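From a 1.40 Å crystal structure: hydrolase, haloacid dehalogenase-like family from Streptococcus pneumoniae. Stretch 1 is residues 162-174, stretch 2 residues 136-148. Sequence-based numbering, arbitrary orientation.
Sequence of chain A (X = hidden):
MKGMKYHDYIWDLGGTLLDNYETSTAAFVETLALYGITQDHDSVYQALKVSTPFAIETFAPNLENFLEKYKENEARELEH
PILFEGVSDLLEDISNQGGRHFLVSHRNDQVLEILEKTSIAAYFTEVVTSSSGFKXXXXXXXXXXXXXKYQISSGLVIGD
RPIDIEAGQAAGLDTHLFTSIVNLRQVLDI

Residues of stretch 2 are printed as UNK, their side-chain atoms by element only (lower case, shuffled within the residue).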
# COMPACT_ATOMS: atom_id res chain seq x y z
N PRO A 162 6.88 3.80 -9.36
CA PRO A 162 7.74 4.90 -9.76
C PRO A 162 7.43 6.24 -9.10
O PRO A 162 8.36 6.95 -8.72
CB PRO A 162 7.54 4.96 -11.27
CG PRO A 162 7.33 3.55 -11.64
CD PRO A 162 6.49 2.97 -10.52
N ILE A 163 6.16 6.60 -8.96
CA ILE A 163 5.84 7.91 -8.39
C ILE A 163 6.29 8.06 -6.94
O ILE A 163 6.56 9.17 -6.47
CB ILE A 163 4.34 8.29 -8.51
CG1 ILE A 163 3.44 7.29 -7.78
CG2 ILE A 163 3.96 8.44 -9.98
CD1 ILE A 163 2.00 7.75 -7.67
N ASP A 164 6.39 6.93 -6.23
CA ASP A 164 6.86 6.95 -4.84
C ASP A 164 8.34 7.28 -4.79
O ASP A 164 8.80 8.09 -3.99
CB ASP A 164 6.59 5.60 -4.19
CG ASP A 164 5.14 5.21 -4.24
OD1 ASP A 164 4.25 6.10 -4.10
OD2 ASP A 164 4.87 4.03 -4.48
N ILE A 165 9.09 6.63 -5.68
CA ILE A 165 10.51 6.86 -5.82
C ILE A 165 10.78 8.29 -6.25
O ILE A 165 11.65 8.97 -5.71
CB ILE A 165 11.15 5.88 -6.86
CG1 ILE A 165 10.87 4.41 -6.53
CG2 ILE A 165 12.64 6.15 -7.04
CD1 ILE A 165 11.17 4.02 -5.13
N GLU A 166 10.02 8.76 -7.24
CA GLU A 166 10.21 10.12 -7.75
C GLU A 166 9.91 11.16 -6.69
O GLU A 166 10.64 12.15 -6.57
CB GLU A 166 9.35 10.33 -8.99
CG GLU A 166 9.85 9.50 -10.18
CD GLU A 166 8.82 9.25 -11.27
OE1 GLU A 166 7.64 9.59 -11.09
OE2 GLU A 166 9.22 8.68 -12.32
N ALA A 167 8.86 10.97 -5.90
CA ALA A 167 8.56 11.90 -4.81
C ALA A 167 9.67 11.92 -3.78
O ALA A 167 10.11 12.99 -3.34
CB ALA A 167 7.23 11.57 -4.14
N GLY A 168 10.14 10.74 -3.40
CA GLY A 168 11.21 10.65 -2.41
C GLY A 168 12.47 11.34 -2.89
O GLY A 168 13.08 12.12 -2.15
N GLN A 169 12.88 11.05 -4.12
CA GLN A 169 14.09 11.67 -4.70
C GLN A 169 13.95 13.19 -4.72
O GLN A 169 14.88 13.91 -4.34
CB GLN A 169 14.32 11.19 -6.14
CG GLN A 169 14.82 9.77 -6.29
CD GLN A 169 15.00 9.35 -7.77
OE1 GLN A 169 14.08 9.49 -8.60
NE2 GLN A 169 16.16 8.82 -8.08
N ALA A 170 12.79 13.68 -5.15
CA ALA A 170 12.56 15.13 -5.25
C ALA A 170 12.53 15.81 -3.88
O ALA A 170 12.71 17.03 -3.78
CB ALA A 170 11.29 15.40 -6.01
N ALA A 171 12.29 15.03 -2.84
CA ALA A 171 12.31 15.53 -1.47
C ALA A 171 13.68 15.40 -0.82
O ALA A 171 13.83 15.74 0.35
CB ALA A 171 11.26 14.79 -0.64
N GLY A 172 14.66 14.89 -1.57
CA GLY A 172 16.03 14.72 -1.07
C GLY A 172 16.24 13.52 -0.17
O GLY A 172 17.21 13.47 0.59
N LEU A 173 15.36 12.52 -0.26
CA LEU A 173 15.42 11.35 0.60
C LEU A 173 15.85 10.13 -0.19
O LEU A 173 15.58 10.02 -1.38
CB LEU A 173 14.06 11.11 1.26
CG LEU A 173 13.51 12.28 2.07
CD1 LEU A 173 12.04 12.09 2.38
CD2 LEU A 173 14.33 12.46 3.34
N ASP A 174 16.50 9.19 0.49
CA ASP A 174 16.76 7.90 -0.12
C ASP A 174 15.45 7.15 -0.33
O ASP A 174 14.45 7.42 0.35
CB ASP A 174 17.70 7.06 0.74
CG ASP A 174 19.15 7.53 0.67
OD1 ASP A 174 19.45 8.53 -0.02
OD2 ASP A 174 19.99 6.87 1.31
N UNK A 136 -0.58 15.13 -5.09
CA UNK A 136 -0.28 13.72 -5.22
C UNK A 136 1.18 13.52 -5.60
O UNK A 136 1.78 14.34 -6.32
c UNK A 136 -2.66 10.49 -8.07
n UNK A 136 -3.42 11.09 -7.15
c UNK A 136 -2.66 13.09 -5.89
n UNK A 136 -2.58 9.17 -8.09
c UNK A 136 -3.58 12.53 -6.98
n UNK A 136 -1.97 11.19 -8.95
c UNK A 136 -1.18 13.08 -6.28
N UNK A 137 1.74 12.42 -5.13
CA UNK A 137 3.01 11.92 -5.65
C UNK A 137 2.85 11.80 -7.18
O UNK A 137 1.79 11.42 -7.65
n UNK A 137 2.64 7.08 -2.24
c UNK A 137 3.51 10.64 -3.49
c UNK A 137 3.70 9.27 -2.85
c UNK A 137 2.42 8.45 -2.82
c UNK A 137 3.36 10.57 -5.01
N UNK A 138 3.91 12.08 -7.95
CA UNK A 138 5.31 12.31 -7.58
C UNK A 138 5.67 13.71 -7.08
O UNK A 138 6.85 13.97 -6.80
c UNK A 138 5.09 12.51 -9.93
c UNK A 138 6.05 12.02 -8.89
c UNK A 138 3.73 12.12 -9.42
N UNK A 139 4.71 14.62 -6.92
CA UNK A 139 5.02 15.92 -6.35
C UNK A 139 5.56 15.69 -4.93
O UNK A 139 4.94 14.95 -4.17
c UNK A 139 4.08 18.25 -5.98
o UNK A 139 4.66 18.54 -4.95
n UNK A 139 3.63 19.17 -6.83
c UNK A 139 3.77 16.82 -6.34
N UNK A 140 6.72 16.27 -4.59
CA UNK A 140 7.30 16.05 -3.27
C UNK A 140 6.69 16.84 -2.11
O UNK A 140 7.20 16.76 -1.00
c UNK A 140 7.58 17.14 -5.43
c UNK A 140 8.65 17.59 -4.48
c UNK A 140 8.76 16.49 -3.46
N UNK A 141 5.62 17.60 -2.35
CA UNK A 141 5.05 18.47 -1.31
C UNK A 141 4.81 17.78 0.04
O UNK A 141 5.23 18.29 1.07
o UNK A 141 1.87 22.05 -1.30
c UNK A 141 3.74 19.11 -1.81
c UNK A 141 3.16 20.12 -0.84
o UNK A 141 1.00 20.11 -1.83
c UNK A 141 1.92 20.80 -1.37
N UNK A 142 4.13 16.64 0.04
CA UNK A 142 3.81 15.97 1.29
C UNK A 142 5.05 15.43 2.00
O UNK A 142 5.13 15.51 3.23
c UNK A 142 2.77 14.86 1.10
o UNK A 142 3.16 13.91 0.13
N UNK A 143 6.01 14.92 1.24
CA UNK A 143 7.23 14.41 1.88
C UNK A 143 8.12 15.56 2.38
O UNK A 143 8.74 15.43 3.42
s UNK A 143 8.07 10.94 -0.18
c UNK A 143 7.95 13.35 1.02
c UNK A 143 6.67 9.88 -0.54
c UNK A 143 7.38 11.83 1.15
N UNK A 144 8.13 16.70 1.68
CA UNK A 144 8.84 17.89 2.19
C UNK A 144 8.18 18.43 3.45
O UNK A 144 8.86 18.91 4.36
c UNK A 144 11.32 18.70 0.40
c UNK A 144 8.90 18.98 1.12
c UNK A 144 9.85 18.67 -0.05
c UNK A 144 9.64 19.63 -1.21
N UNK A 145 6.86 18.36 3.52
CA UNK A 145 6.13 18.74 4.73
C UNK A 145 6.59 17.88 5.91
O UNK A 145 6.85 18.40 7.00
c UNK A 145 3.79 18.36 5.77
c UNK A 145 2.22 17.92 8.04
c UNK A 145 3.45 19.41 6.61
c UNK A 145 4.61 18.60 4.52
c UNK A 145 2.68 19.19 7.74
c UNK A 145 2.55 16.86 7.21
c UNK A 145 3.31 17.09 6.08
o UNK A 145 1.45 17.73 9.17
N UNK A 146 6.67 16.57 5.71
CA UNK A 146 7.12 15.68 6.78
C UNK A 146 8.58 15.93 7.15
O UNK A 146 8.94 15.94 8.33
c UNK A 146 5.48 12.27 5.79
c UNK A 146 5.50 13.70 6.33
c UNK A 146 6.94 14.21 6.39
c UNK A 146 4.81 13.79 7.69
N UNK A 147 9.41 16.13 6.14
CA UNK A 147 10.83 16.39 6.37
C UNK A 147 11.03 17.65 7.22
O UNK A 147 11.87 17.65 8.13
n UNK A 147 16.28 15.48 2.49
n UNK A 147 14.35 16.52 3.15
c UNK A 147 11.57 16.53 5.04
n UNK A 147 16.40 17.14 4.06
c UNK A 147 15.67 16.39 3.23
c UNK A 147 13.56 17.47 3.91
c UNK A 147 13.05 16.83 5.17
N UNK A 148 10.28 18.70 6.92
CA UNK A 148 10.36 19.95 7.68
C UNK A 148 9.77 19.80 9.08
O UNK A 148 10.39 20.16 10.08
c UNK A 148 9.68 22.45 7.61
c UNK A 148 9.66 21.08 6.91
c UNK A 148 8.96 23.54 6.82
o UNK A 148 8.29 24.39 7.46
o UNK A 148 9.06 23.56 5.57

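Position 136 has three carbons, a nitrogen, then a carbon carrying two more nitrogens. That is a guanidinium. It makes no contact with stretch 1. This is R136.

Position 137 has four carbons in a row ending in nitrogen. The chain runs along A167 and its nitrogen reaches the carboxylate of D164. This is K137. K137 NZ lies 2.6 Å from D164 OD1, a salt bridge with a hydrogen bond.

Position 138 has three carbons closing a ring onto the backbone N. The peptide bond before it is cis. The ring packs on I163, and the CB of 138 is 3.6 Å from E166 OE1. This is P138. P138 CD is 3.7 Å from I163 CG2.

Position 139 has two carbons, the second carrying one oxygen and one nitrogen. The side chain points away from stretch 1. This is N139. N139 OD1 accepts from the backbone N of position 141 at 2.9 Å, capping the helix that follows.

Position 140 is another three-carbon ring on the backbone N. Its CB is 3.8 Å from A170 CB and 4.1 Å from A171 CB. This is P140.

Position 141 has three carbons, the third carrying two oxygens, and points away: E141.

Position 142 has one carbon and one oxygen and does not touch stretch 1: S142.

Position 143 has two carbons, a sulfur and a final carbon, unbranched. It lies against A167, G168 and A171. This is M143. M143 CE is 4.0 Å from A167 CB.

Position 144 has four carbons, forked at the second. It packs on A171. This is L144. L144 CD2 is 4.0 Å from A171 CB.

Position 145 has one carbon, then a six-carbon ring bearing an oxygen, out of reach: Y145.

Position 146 again has four carbons forked at the second, also out of reach: L146.

Position 147 has three carbons, a nitrogen, and a carbon carrying two nitrogens. It reaches the end of the stretch 1 helix. This is R147. R147 NE donates to A171 O at 3.0 Å; R147 NH2 makes a weak bond to the same A171 O at 3.3 Å.

Position 148 has three carbons, the third carrying two oxygens, and makes no contact: E148.

The two helices cross at 45°, with axes 8.8 Å apart at closest. The backbones come close at A167 and P138: A167 CA is 3.3 Å from P138 O, a CA-H...O contact. K137 bonds to D164 near the start of helix 162-170, and R147 bonds to A171 just past its end. Apolar contacts join A167, A170 and A171 to P140, M143 and L144, and I163 packs on P138. Beyond the helix end G172 has positive phi in a Schellman motif; an ideal CB on G172 would clash with R147 NH2 at 2.8 Å.

Stretch 2 136-148: RKPNPESMLYLRE
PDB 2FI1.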